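Local coordinates for MxaA (Stigmatella aurantiaca, PDB 4W4T), which supplies, in this piece, the NADPH-binding terminal reductase domain of a myxalamid PKS-NRPS assembly line, which probably releases the finished chain as a primary alcohol, at residues 284-289 / 394-399; 240-245 / 308-313; 270-275 / 338-343. All blocks are in the same frame, centred on the assembly; numbering follows the deposited sequence.

Overall arrangement
From the N terminus, strand 239-248 supplies the first half of contact 2, the end of helix 261-272 and strand 274-277 that of contact 3, and strand 285-286 with the start of helix 287-298 that of contact 1. Their partners follow in the same order: 308-313 closes contact 2, 338-343 contact 3, and 394-399 contact 1, so every pair crosses along the chain. Contacts 1 and 2 share the parallel sheet and touch through N312, whose ND2 lies 2.9 Å from L284 O, a probable hydrogen bond. Contact 3 stands apart in a two-stranded parallel sheet packed with helices, its centre about 26 Å from that of contact 1 and 31 Å from that of contact 2.

Contact 1 of 3, residues 284-289 / 394-399; sequences LTPVDY and SCPSVD
Y289, in the first turn of helix 287-298, and C395, in the loop before helix 400-412, form a cysteine sulfur-aromatic contact beside the parallel Rossmann-type sheet. The evidence is the position of C395 over the ring: C395 CB stands 3.6 Å from the centroid of the Y289 ring and 6° off its normal, a CH-pi contact over the middle of the face. C395 SG, anti to its own backbone N (chi1 -169°), continues obliquely past the ring and comes 3.7 Å from Y289 CD2. The same SG meets P286 CD at 3.8 Å, so the sulfur touches both the helix start and the strand before it. The 394-395 peptide passes the ring at a slant, with C395 N 3.4 Å from Y289 CD1. With an alanine here in place of Y289, C395 would probably lose the surface beneath its CB and sulfur, opening a gap between loop and helix.

Two prolines continue the packing: P286 and P396 slide past each other in opposite directions, their CG atoms 3.9 Å apart. Farther along, V398 CG2 rests against L284 CB at 3.9 Å. No hydrogen bond joins the two segments directly; instead N312 of contact 2 bridges them, its bond to P396 O being weak. D288 directs its OD2 to S251.

P286 is the N-cap residue, and V287 touches F66 and L67 of helix 66-78, which bind NADPH when it is present; none is bound to this chain. Loop 394-399 thus crosses the end of strand 285-286 and the start of helix 287-298 beside the sheet of a Rossmann-type reductase domain.

Contact 2 of 3, residues 240-245 / 308-313; sequences TILRPG and YHLVNP
I241 and Y308 begin the pairing, Y308 N donating to I241 O at 2.9 Å. L242 turns to the same side as Y308 and L310; its CB lies 4.1 Å from L310 CD1, and I294 and L297 of helix 287-298 cover this face.

R243 carries the largest share of the contact. Its backbone N binds Y308 O and its O accepts from L310 N, both at 2.8 Å. On the other face its side chain, extended as far as NE (chi3 171°), lies alongside that of H309, pointing the same way. NH1 donates to H309 NE2 at 3.0 Å, in the plane of both groups, which are turned 23° apart. H309 ND1 bonds D380 O, which is consistent with NE2 acting as the acceptor, while R243 NH2 forms a salt bridge with E226. These bonds probably hold the buried guanidinium and imidazole against turning.

The register, with short strand axes 29° apart, is that of neighbouring parallel strands in a Rossmann-type sheet. P244 follows, its side chain about 5 Å from that of L67 and about 6 Å from that of N149, both of which bind NADPH when it is present; its CA makes a CA-H...O contact with L310 O. G245 N donates to L310 O at 3.0 Å; L310 itself is the centre of an inverse gamma turn, closed by a weak V311 N to H309 O bond. V311 CG1 packs 3.8 Å from G245 CA.

Contact 3 of 3, residues 270-275 / 338-343; sequences VRMGVA and DQWLSE
W340 and V274 share the one hydrogen bond between these segments. The indole NE1 donates to V274 O at 3.0 Å, and this oxygen lies at the edge of the ring, near its plane. The bond is bent, with an N-H...O angle of 137°, and the donor stands above the carbonyl plane, 51° out of it, rather than on a lone pair. W340 holds its CG anti to the backbone N (chi1 -180°), which carries the indole away from its helix and brings NE1 to the start of the strand.

Apolar packing surrounds that bond. M272, a selenomethionine in this crystal, crosses the indole at about a right angle and approaches it with its terminal methyl: CE is 3.6 Å from W340 NE1 and 3.8 Å from W340 CZ2. V274 places CG1 3.8 Å from W340 CD1, on the five-membered part of the indole. The next residue adds its backbone, A275 C lying obliquely 3.6 Å from W340 CD1. The indole is therefore met by selenomethionine methyl, valine branch and strand backbone.

E343 adds van der Waals contacts: OE1 to V274 CG1 at 3.7 Å and its backbone O to M272 SE at 4.0 Å. The weak, long ion pair of its OE1 is with R333.

The backbone geometry explains the turn between M272 and V274. G273, with positive phi, is the C-prime residue of a Schellman motif that ends helix 261-272: G273 N makes a weak bond to V270 O, and V274 N bonds C269 O.

Strand 274-277 then pairs in parallel with strand 333-336, which runs almost directly into helix 337-348. From that helix W340 reaches strand 274-277 and also touches L361 of helix 352-362 and C269 of helix 261-272, while A275 reaches W322 of helix 318-328.

Contact 1 of 3, residues 284-289 / 394-399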
ATOM      1  N   LEU A 284       1.929 -24.284  -8.000  1.00 14.97           N
ATOM      2  CA  LEU A 284       1.743 -24.358  -6.555  1.00 16.08           C
ATOM      3  C   LEU A 284       2.655 -25.453  -6.047  1.00 15.69           C
ATOM      4  O   LEU A 284       2.448 -26.632  -6.347  1.00 16.49           O
ATOM      5  CB  LEU A 284       0.297 -24.657  -6.166  1.00 17.31           C
ATOM      6  CG  LEU A 284      -0.756 -23.552  -6.249  1.00 17.29           C
ATOM      7  CD1 LEU A 284      -1.262 -23.412  -7.666  1.00 21.61           C
ATOM      8  CD2 LEU A 284      -1.896 -23.914  -5.326  1.00 20.72           C
ATOM      9  N   THR A 285       3.674 -25.055  -5.299  1.00 13.29           N
ATOM     10  CA  THR A 285       4.711 -25.973  -4.853  1.00 13.36           C
ATOM     11  C   THR A 285       4.705 -26.072  -3.332  1.00 14.82           C
ATOM     12  O   THR A 285       5.174 -25.158  -2.652  1.00 13.87           O
ATOM     13  CB  THR A 285       6.091 -25.500  -5.326  1.00 16.78           C
ATOM     14  OG1 THR A 285       6.047 -25.202  -6.729  1.00 16.46           O
ATOM     15  CG2 THR A 285       7.136 -26.567  -5.074  1.00 13.38           C
ATOM     16  N   PRO A 286       4.153 -27.167  -2.789  1.00 15.33           N
ATOM     17  CA  PRO A 286       4.043 -27.292  -1.332  1.00 13.88           C
ATOM     18  C   PRO A 286       5.390 -27.155  -0.603  1.00 12.55           C
ATOM     19  O   PRO A 286       6.398 -27.695  -1.058  1.00 14.29           O
ATOM     20  CB  PRO A 286       3.475 -28.692  -1.151  1.00 15.97           C
ATOM     21  CG  PRO A 286       2.629 -28.907  -2.394  1.00 12.55           C
ATOM     22  CD  PRO A 286       3.449 -28.266  -3.494  1.00 15.90           C
ATOM     23  N   VAL A 287       5.376 -26.474   0.533  1.00 14.33           N
ATOM     24  CA  VAL A 287       6.620 -26.174   1.267  1.00 13.89           C
ATOM     25  C   VAL A 287       7.369 -27.442   1.714  1.00 14.51           C
ATOM     26  O   VAL A 287       8.611 -27.431   1.795  1.00 14.49           O
ATOM     27  CB  VAL A 287       6.341 -25.277   2.486  1.00 16.86           C
ATOM     28  CG1 VAL A 287       5.553 -26.023   3.568  1.00 15.62           C
ATOM     29  CG2 VAL A 287       7.665 -24.707   3.039  1.00 17.91           C
ATOM     30  N   ASP A 288       6.648 -28.546   1.957  1.00 14.23           N
ATOM     31  CA  ASP A 288       7.340 -29.782   2.354  1.00 15.62           C
ATOM     32  C   ASP A 288       8.174 -30.361   1.205  1.00 15.09           C
ATOM     33  O   ASP A 288       9.229 -30.958   1.440  1.00 16.59           O
ATOM     34  CB  ASP A 288       6.383 -30.850   2.920  1.00 16.17           C
ATOM     35  CG  ASP A 288       5.088 -31.019   2.110  1.00 15.79           C
ATOM     36  OD1 ASP A 288       4.511 -30.008   1.671  1.00 15.59           O
ATOM     37  OD2 ASP A 288       4.642 -32.184   1.954  1.00 18.36           O
ATOM     38  N   TYR A 289       7.761 -30.135  -0.035  1.00 13.26           N
ATOM     39  CA  TYR A 289       8.602 -30.532  -1.158  1.00 13.56           C
ATOM     40  C   TYR A 289       9.830 -29.626  -1.309  1.00 14.74           C
ATOM     41  O   TYR A 289      10.933 -30.110  -1.553  1.00 14.42           O
ATOM     42  CB  TYR A 289       7.805 -30.539  -2.460  1.00 13.14           C
ATOM     43  CG  TYR A 289       8.675 -30.746  -3.678  1.00 15.10           C
ATOM     44  CD1 TYR A 289       9.303 -31.973  -3.915  1.00 15.31           C
ATOM     45  CD2 TYR A 289       8.880 -29.714  -4.586  1.00 18.06           C
ATOM     46  CE1 TYR A 289      10.095 -32.159  -5.019  1.00 17.20           C
ATOM     47  CE2 TYR A 289       9.663 -29.892  -5.703  1.00 15.19           C
ATOM     48  CZ  TYR A 289      10.274 -31.113  -5.912  1.00 15.52           C
ATOM     49  OH  TYR A 289      11.062 -31.284  -7.018  1.00 18.03           O
ATOM     50  N   SER A 394       9.339 -36.109  -3.851  1.00 18.58           N
ATOM     51  CA  SER A 394       8.547 -35.906  -5.052  1.00 17.86           C
ATOM     52  C   SER A 394       7.484 -34.875  -4.722  1.00 17.79           C
ATOM     53  O   SER A 394       6.949 -34.878  -3.620  1.00 18.86           O
ATOM     54  CB  SER A 394       7.921 -37.232  -5.506  1.00 18.57           C
ATOM     55  OG  SER A 394       7.103 -37.070  -6.646  1.00 20.28           O
ATOM     56  N   CYS A 395       7.172 -33.998  -5.667  1.00 18.05           N
ATOM     57  CA  CYS A 395       6.222 -32.927  -5.405  1.00 14.71           C
ATOM     58  C   CYS A 395       4.783 -33.432  -5.438  1.00 19.20           C
ATOM     59  O   CYS A 395       4.397 -34.145  -6.361  1.00 17.66           O
ATOM     60  CB  CYS A 395       6.400 -31.807  -6.420  1.00 22.50           C
ATOM     61  SG  CYS A 395       5.503 -30.296  -6.003  1.00 16.98           S
ATOM     62  N   PRO A 396       3.993 -33.087  -4.415  1.00 17.28           N
ATOM     63  CA  PRO A 396       2.573 -33.453  -4.425  1.00 18.05           C
ATOM     64  C   PRO A 396       1.845 -32.827  -5.609  1.00 18.48           C
ATOM     65  O   PRO A 396       2.190 -31.740  -6.072  1.00 18.95           O
ATOM     66  CB  PRO A 396       2.049 -32.897  -3.098  1.00 19.00           C
ATOM     67  CG  PRO A 396       3.266 -32.796  -2.213  1.00 17.40           C
ATOM     68  CD  PRO A 396       4.414 -32.497  -3.135  1.00 18.96           C
ATOM     69  N   SER A 397       0.853 -33.547  -6.120  1.00 19.22           N
ATOM     70  CA  SER A 397      -0.006 -33.045  -7.176  1.00 19.84           C
ATOM     71  C   SER A 397      -0.984 -32.015  -6.643  1.00 20.38           C
ATOM     72  O   SER A 397      -1.416 -32.094  -5.489  1.00 21.04           O
ATOM     73  CB  SER A 397      -0.801 -34.188  -7.818  1.00 22.78           C
ATOM     74  OG  SER A 397       0.060 -35.238  -8.206  1.00 28.74           O
ATOM     75  N   VAL A 398      -1.351 -31.058  -7.486  1.00 19.61           N
ATOM     76  CA  VAL A 398      -2.418 -30.140  -7.123  1.00 18.00           C
ATOM     77  C   VAL A 398      -3.727 -30.798  -7.549  1.00 19.12           C
ATOM     78  O   VAL A 398      -3.936 -31.085  -8.729  1.00 18.22           O
ATOM     79  CB  VAL A 398      -2.258 -28.768  -7.775  1.00 21.20           C
ATOM     80  CG1 VAL A 398      -3.429 -27.847  -7.379  1.00 19.80           C
ATOM     81  CG2 VAL A 398      -0.937 -28.141  -7.354  1.00 19.94           C
ATOM     82  N   ASP A 399      -4.577 -31.087  -6.574  1.00 18.15           N
ATOM     83  CA  ASP A 399      -5.870 -31.694  -6.854  1.00 18.06           C
ATOM     84  C   ASP A 399      -6.878 -31.276  -5.794  1.00 18.41           C
ATOM     85  O   ASP A 399      -6.546 -30.516  -4.889  1.00 16.65           O
ATOM     86  CB  ASP A 399      -5.754 -33.229  -6.934  1.00 19.53           C
ATOM     87  CG  ASP A 399      -5.096 -33.847  -5.705  1.00 23.38           C
ATOM     88  OD1 ASP A 399      -5.197 -33.283  -4.590  1.00 23.68           O
ATOM     89  OD2 ASP A 399      -4.477 -34.921  -5.858  1.00 25.89           O
TER

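Contact 2 of 3, residues 240-245 / 308-313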
ATOM      1  N   THR A 240      25.380 -24.371  -4.257  1.00 15.51           N
ATOM      2  CA  THR A 240      24.191 -24.872  -4.943  1.00 16.40           C
ATOM      3  C   THR A 240      23.196 -23.715  -5.016  1.00 16.93           C
ATOM      4  O   THR A 240      23.057 -22.928  -4.066  1.00 15.77           O
ATOM      5  CB  THR A 240      23.570 -26.100  -4.233  1.00 16.87           C
ATOM      6  OG1 THR A 240      22.868 -25.692  -3.052  1.00 21.98           O
ATOM      7  CG2 THR A 240      24.638 -27.080  -3.841  1.00 18.29           C
ATOM      8  N   ILE A 241      22.536 -23.580  -6.162  1.00 14.76           N
ATOM      9  CA  ILE A 241      21.536 -22.526  -6.322  1.00 15.69           C
ATOM     10  C   ILE A 241      20.163 -23.132  -6.502  1.00 15.11           C
ATOM     11  O   ILE A 241      19.909 -23.827  -7.474  1.00 14.72           O
ATOM     12  CB  ILE A 241      21.868 -21.616  -7.513  1.00 13.13           C
ATOM     13  CG1 ILE A 241      23.230 -20.941  -7.262  1.00 13.78           C
ATOM     14  CG2 ILE A 241      20.746 -20.591  -7.740  1.00 13.98           C
ATOM     15  CD1 ILE A 241      23.715 -20.078  -8.422  1.00 15.28           C
ATOM     16  N   LEU A 242      19.292 -22.874  -5.532  1.00 14.53           N
ATOM     17  CA  LEU A 242      17.958 -23.454  -5.481  1.00 14.42           C
ATOM     18  C   LEU A 242      16.923 -22.364  -5.709  1.00 13.26           C
ATOM     19  O   LEU A 242      16.882 -21.396  -4.959  1.00 12.16           O
ATOM     20  CB  LEU A 242      17.738 -24.133  -4.128  1.00 15.03           C
ATOM     21  CG  LEU A 242      18.953 -25.020  -3.848  1.00 18.27           C
ATOM     22  CD1 LEU A 242      19.374 -25.023  -2.395  1.00 17.36           C
ATOM     23  CD2 LEU A 242      18.671 -26.409  -4.355  1.00 16.56           C
ATOM     24  N   ARG A 243      16.090 -22.529  -6.739  1.00 12.15           N
ATOM     25  CA  ARG A 243      15.075 -21.534  -7.078  1.00 12.91           C
ATOM     26  C   ARG A 243      13.678 -22.103  -6.858  1.00 13.57           C
ATOM     27  O   ARG A 243      13.152 -22.802  -7.721  1.00 14.74           O
ATOM     28  CB  ARG A 243      15.201 -21.098  -8.543  1.00 12.86           C
ATOM     29  CG  ARG A 243      16.520 -20.479  -8.959  1.00 13.14           C
ATOM     30  CD  ARG A 243      16.501 -20.250 -10.486  1.00 14.51           C
ATOM     31  NE  ARG A 243      17.627 -19.461 -10.979  1.00 13.58           N
ATOM     32  CZ  ARG A 243      18.028 -19.442 -12.245  1.00 13.39           C
ATOM     33  NH1 ARG A 243      17.414 -20.194 -13.158  1.00 13.46           N
ATOM     34  NH2 ARG A 243      19.047 -18.672 -12.603  1.00 14.92           N
ATOM     35  N   PRO A 244      13.074 -21.818  -5.700  1.00 14.85           N
ATOM     36  CA  PRO A 244      11.702 -22.259  -5.453  1.00 13.55           C
ATOM     37  C   PRO A 244      10.712 -21.503  -6.325  1.00 14.22           C
ATOM     38  O   PRO A 244      10.977 -20.359  -6.650  1.00 13.83           O
ATOM     39  CB  PRO A 244      11.483 -21.924  -3.975  1.00 14.73           C
ATOM     40  CG  PRO A 244      12.875 -21.766  -3.404  1.00 14.47           C
ATOM     41  CD  PRO A 244      13.661 -21.162  -4.520  1.00 15.01           C
ATOM     42  N   GLY A 245       9.613 -22.141  -6.699  1.00 15.69           N
ATOM     43  CA  GLY A 245       8.522 -21.451  -7.365  1.00 17.18           C
ATOM     44  C   GLY A 245       7.618 -20.764  -6.362  1.00 19.13           C
ATOM     45  O   GLY A 245       8.079 -20.141  -5.406  1.00 17.59           O
ATOM     46  N   TYR A 308      18.772 -25.559  -9.560  1.00 16.84           N
ATOM     47  CA  TYR A 308      17.572 -26.390  -9.591  1.00 15.31           C
ATOM     48  C   TYR A 308      16.305 -25.566  -9.433  1.00 16.72           C
ATOM     49  O   TYR A 308      16.239 -24.631  -8.636  1.00 15.55           O
ATOM     50  CB  TYR A 308      17.636 -27.467  -8.504  1.00 16.69           C
ATOM     51  CG  TYR A 308      18.844 -28.356  -8.677  1.00 19.76           C
ATOM     52  CD1 TYR A 308      18.802 -29.457  -9.524  1.00 18.69           C
ATOM     53  CD2 TYR A 308      20.042 -28.062  -8.032  1.00 18.37           C
ATOM     54  CE1 TYR A 308      19.916 -30.269  -9.708  1.00 18.60           C
ATOM     55  CE2 TYR A 308      21.161 -28.865  -8.207  1.00 20.80           C
ATOM     56  CZ  TYR A 308      21.095 -29.963  -9.044  1.00 19.84           C
ATOM     57  OH  TYR A 308      22.208 -30.757  -9.223  1.00 20.54           O
ATOM     58  N   HIS A 309      15.302 -25.923 -10.224  1.00 14.76           N
ATOM     59  CA  HIS A 309      14.004 -25.279 -10.143  1.00 14.64           C
ATOM     60  C   HIS A 309      13.095 -26.102  -9.267  1.00 15.58           C
ATOM     61  O   HIS A 309      12.660 -27.193  -9.653  1.00 15.50           O
ATOM     62  CB  HIS A 309      13.411 -25.099 -11.533  1.00 13.78           C
ATOM     63  CG  HIS A 309      14.086 -24.035 -12.337  1.00 15.19           C
ATOM     64  ND1 HIS A 309      13.931 -23.915 -13.702  1.00 16.58           N
ATOM     65  CD2 HIS A 309      14.928 -23.039 -11.966  1.00 16.01           C
ATOM     66  CE1 HIS A 309      14.639 -22.887 -14.136  1.00 16.91           C
ATOM     67  NE2 HIS A 309      15.248 -22.334 -13.100  1.00 15.99           N
ATOM     68  N   LEU A 310      12.819 -25.595  -8.070  1.00 13.88           N
ATOM     69  CA  LEU A 310      11.974 -26.327  -7.142  1.00 14.78           C
ATOM     70  C   LEU A 310      10.540 -25.872  -7.338  1.00 15.76           C
ATOM     71  O   LEU A 310       9.993 -25.104  -6.549  1.00 14.64           O
ATOM     72  CB  LEU A 310      12.444 -26.126  -5.700  1.00 12.21           C
ATOM     73  CG  LEU A 310      13.925 -26.464  -5.514  1.00 15.75           C
ATOM     74  CD1 LEU A 310      14.320 -26.397  -4.029  1.00 13.81           C
ATOM     75  CD2 LEU A 310      14.239 -27.834  -6.102  1.00 18.07           C
ATOM     76  N   VAL A 311       9.964 -26.355  -8.432  1.00 14.97           N
ATOM     77  CA  VAL A 311       8.616 -26.024  -8.854  1.00 14.59           C
ATOM     78  C   VAL A 311       7.823 -27.306  -9.017  1.00 15.35           C
ATOM     79  O   VAL A 311       8.391 -28.382  -9.177  1.00 16.35           O
ATOM     80  CB  VAL A 311       8.612 -25.250 -10.184  1.00 17.75           C
ATOM     81  CG1 VAL A 311       9.440 -23.949 -10.055  1.00 18.00           C
ATOM     82  CG2 VAL A 311       9.181 -26.128 -11.298  1.00 16.71           C
ATOM     83  N   ASN A 312       6.506 -27.186  -8.979  1.00 16.43           N
ATOM     84  CA  ASN A 312       5.648 -28.321  -9.262  1.00 16.90           C
ATOM     85  C   ASN A 312       5.787 -28.688 -10.738  1.00 18.84           C
ATOM     86  O   ASN A 312       5.534 -27.856 -11.611  1.00 17.75           O
ATOM     87  CB  ASN A 312       4.199 -27.995  -8.904  1.00 17.63           C
ATOM     88  CG  ASN A 312       3.363 -29.243  -8.667  1.00 19.12           C
ATOM     89  OD1 ASN A 312       3.566 -30.263  -9.319  1.00 20.75           O
ATOM     90  ND2 ASN A 312       2.440 -29.170  -7.720  1.00 18.19           N
ATOM     91  N   PRO A 313       6.203 -29.934 -11.023  1.00 18.21           N
ATOM     92  CA  PRO A 313       6.300 -30.404 -12.411  1.00 18.90           C
ATOM     93  C   PRO A 313       4.953 -30.373 -13.141  1.00 21.58           C
ATOM     94  O   PRO A 313       4.923 -30.300 -14.370  1.00 22.90           O
ATOM     95  CB  PRO A 313       6.800 -31.852 -12.262  1.00 22.57           C
ATOM     96  CG  PRO A 313       7.393 -31.915 -10.895  1.00 23.44           C
ATOM     97  CD  PRO A 313       6.570 -30.988 -10.062  1.00 19.88           C
TER

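Contact 3 of 3, residues 270-275 / 338-343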
ATOM      1  N   VAL A 270     -12.947 -15.769  -2.404  1.00 17.85           N
ATOM      2  CA  VAL A 270     -14.019 -16.397  -1.634  1.00 19.68           C
ATOM      3  C   VAL A 270     -14.988 -15.347  -1.102  1.00 20.84           C
ATOM      4  O   VAL A 270     -16.208 -15.493  -1.234  1.00 18.14           O
ATOM      5  CB  VAL A 270     -13.452 -17.247  -0.471  1.00 18.59           C
ATOM      6  CG1 VAL A 270     -14.536 -17.596   0.523  1.00 18.36           C
ATOM      7  CG2 VAL A 270     -12.852 -18.515  -1.027  1.00 19.20           C
ATOM      8  N   ARG A 271     -14.455 -14.274  -0.531  1.00 19.00           N
ATOM      9  CA  ARG A 271     -15.319 -13.246   0.050  1.00 18.49           C
ATOM     10  C   ARG A 271     -16.153 -12.509  -0.999  1.00 20.71           C
ATOM     11  O   ARG A 271     -17.314 -12.172  -0.750  1.00 22.43           O
ATOM     12  CB  ARG A 271     -14.481 -12.273   0.872  1.00 19.54           C
ATOM     13  CG  ARG A 271     -13.956 -12.901   2.163  1.00 23.03           C
ATOM     14  CD  ARG A 271     -13.210 -11.903   3.025  1.00 27.55           C
ATOM     15  NE  ARG A 271     -14.093 -10.833   3.471  1.00 32.21           N
ATOM     16  CZ  ARG A 271     -13.790  -9.541   3.404  1.00 35.99           C
ATOM     17  NH1 ARG A 271     -12.614  -9.152   2.917  1.00 35.67           N
ATOM     18  NH2 ARG A 271     -14.660  -8.636   3.837  1.00 35.85           N
HETATM   19  N   MSE A 272     -15.590 -12.279  -2.177  1.00 16.83           N
HETATM   20  CA  MSE A 272     -16.347 -11.632  -3.248  1.00 19.74           C
HETATM   21  C   MSE A 272     -17.261 -12.595  -3.979  1.00 20.66           C
HETATM   22  O   MSE A 272     -18.236 -12.181  -4.600  1.00 22.35           O
HETATM   23  CB  MSE A 272     -15.416 -10.989  -4.264  1.00 16.64           C
HETATM   24  CG  MSE A 272     -14.592  -9.866  -3.674  1.00 22.39           C
HETATM   25 SE   MSE A 272     -13.679  -8.935  -5.110  1.00 39.93          SE
HETATM   26  CE  MSE A 272     -12.241 -10.180  -5.373  1.00 16.46           C
ATOM     27  N   GLY A 273     -16.927 -13.879  -3.927  1.00 18.31           N
ATOM     28  CA  GLY A 273     -17.711 -14.888  -4.620  1.00 19.82           C
ATOM     29  C   GLY A 273     -17.388 -14.933  -6.101  1.00 21.58           C
ATOM     30  O   GLY A 273     -18.165 -15.440  -6.904  1.00 18.95           O
ATOM     31  N   VAL A 274     -16.245 -14.372  -6.477  1.00 18.21           N
ATOM     32  CA  VAL A 274     -15.848 -14.348  -7.878  1.00 17.16           C
ATOM     33  C   VAL A 274     -14.333 -14.523  -8.044  1.00 19.89           C
ATOM     34  O   VAL A 274     -13.543 -14.015  -7.247  1.00 18.38           O
ATOM     35  CB  VAL A 274     -16.325 -13.049  -8.561  1.00 22.64           C
ATOM     36  CG1 VAL A 274     -15.674 -11.822  -7.930  1.00 22.20           C
ATOM     37  CG2 VAL A 274     -16.038 -13.110 -10.039  1.00 24.51           C
ATOM     38  N   ALA A 275     -13.937 -15.268  -9.072  1.00 20.19           N
ATOM     39  CA  ALA A 275     -12.519 -15.538  -9.328  1.00 19.93           C
ATOM     40  C   ALA A 275     -12.203 -15.222 -10.785  1.00 18.82           C
ATOM     41  O   ALA A 275     -13.102 -15.273 -11.637  1.00 19.36           O
ATOM     42  CB  ALA A 275     -12.182 -16.990  -9.004  1.00 20.58           C
ATOM     43  N   ASP A 338      -9.683  -8.719 -16.207  1.00 25.30           N
ATOM     44  CA  ASP A 338      -9.876  -7.274 -16.115  1.00 27.17           C
ATOM     45  C   ASP A 338     -11.166  -6.916 -15.389  1.00 23.43           C
ATOM     46  O   ASP A 338     -11.198  -5.979 -14.579  1.00 22.05           O
ATOM     47  CB  ASP A 338      -9.835  -6.650 -17.506  1.00 31.62           C
ATOM     48  CG  ASP A 338      -8.511  -6.907 -18.204  1.00 40.09           C
ATOM     49  OD1 ASP A 338      -7.452  -6.544 -17.629  1.00 42.21           O
ATOM     50  OD2 ASP A 338      -8.522  -7.488 -19.311  1.00 47.14           O
ATOM     51  N   GLN A 339     -12.215  -7.691 -15.636  1.00 23.65           N
ATOM     52  CA  GLN A 339     -13.477  -7.478 -14.951  1.00 24.83           C
ATOM     53  C   GLN A 339     -13.370  -7.871 -13.489  1.00 23.79           C
ATOM     54  O   GLN A 339     -13.914  -7.193 -12.631  1.00 20.37           O
ATOM     55  CB  GLN A 339     -14.600  -8.262 -15.624  1.00 26.44           C
ATOM     56  CG  GLN A 339     -14.977  -7.722 -16.996  1.00 30.76           C
ATOM     57  CD  GLN A 339     -16.012  -8.582 -17.692  1.00 34.55           C
ATOM     58  OE1 GLN A 339     -16.976  -9.036 -17.069  1.00 35.00           O
ATOM     59  NE2 GLN A 339     -15.815  -8.819 -18.988  1.00 34.32           N
ATOM     60  N   TRP A 340     -12.679  -8.975 -13.206  1.00 19.96           N
ATOM     61  CA  TRP A 340     -12.432  -9.367 -11.818  1.00 20.52           C
ATOM     62  C   TRP A 340     -11.660  -8.286 -11.054  1.00 18.83           C
ATOM     63  O   TRP A 340     -11.996  -7.937  -9.911  1.00 16.36           O
ATOM     64  CB  TRP A 340     -11.667 -10.693 -11.767  1.00 18.92           C
ATOM     65  CG  TRP A 340     -11.385 -11.145 -10.385  1.00 18.42           C
ATOM     66  CD1 TRP A 340     -12.224 -11.841  -9.557  1.00 18.64           C
ATOM     67  CD2 TRP A 340     -10.170 -10.946  -9.654  1.00 18.94           C
ATOM     68  NE1 TRP A 340     -11.600 -12.075  -8.346  1.00 17.95           N
ATOM     69  CE2 TRP A 340     -10.338 -11.539  -8.386  1.00 17.31           C
ATOM     70  CE3 TRP A 340      -8.958 -10.318  -9.951  1.00 19.22           C
ATOM     71  CZ2 TRP A 340      -9.340 -11.529  -7.420  1.00 18.34           C
ATOM     72  CZ3 TRP A 340      -7.963 -10.309  -8.987  1.00 20.65           C
ATOM     73  CH2 TRP A 340      -8.165 -10.904  -7.734  1.00 21.72           C
ATOM     74  N   LEU A 341     -10.639  -7.734 -11.693  1.00 20.75           N
ATOM     75  CA  LEU A 341      -9.823  -6.704 -11.049  1.00 19.63           C
ATOM     76  C   LEU A 341     -10.666  -5.454 -10.768  1.00 21.77           C
ATOM     77  O   LEU A 341     -10.476  -4.763  -9.757  1.00 21.35           O
ATOM     78  CB  LEU A 341      -8.617  -6.354 -11.919  1.00 24.20           C
ATOM     79  CG  LEU A 341      -7.550  -5.436 -11.308  1.00 27.55           C
ATOM     80  CD1 LEU A 341      -6.923  -6.077 -10.067  1.00 28.19           C
ATOM     81  CD2 LEU A 341      -6.467  -5.123 -12.338  1.00 31.18           C
ATOM     82  N   SER A 342     -11.603  -5.173 -11.664  1.00 21.59           N
ATOM     83  CA  SER A 342     -12.471  -4.009 -11.495  1.00 22.90           C
ATOM     84  C   SER A 342     -13.440  -4.231 -10.334  1.00 21.81           C
ATOM     85  O   SER A 342     -13.733  -3.305  -9.582  1.00 24.25           O
ATOM     86  CB  SER A 342     -13.225  -3.715 -12.789  1.00 25.00           C
ATOM     87  OG  SER A 342     -14.284  -2.821 -12.540  1.00 33.32           O
ATOM     88  N   GLU A 343     -13.927  -5.459 -10.173  1.00 20.60           N
ATOM     89  CA  GLU A 343     -14.776  -5.767  -9.026  1.00 22.19           C
ATOM     90  C   GLU A 343     -13.993  -5.689  -7.720  1.00 21.33           C
ATOM     91  O   GLU A 343     -14.538  -5.308  -6.684  1.00 20.35           O
ATOM     92  CB  GLU A 343     -15.429  -7.146  -9.181  1.00 22.90           C
ATOM     93  CG  GLU A 343     -16.311  -7.223 -10.408  1.00 26.33           C
ATOM     94  CD  GLU A 343     -17.512  -8.143 -10.251  1.00 35.21           C
ATOM     95  OE1 GLU A 343     -17.591  -8.896  -9.249  1.00 34.83           O
ATOM     96  OE2 GLU A 343     -18.382  -8.115 -11.152  1.00 39.12           O
TER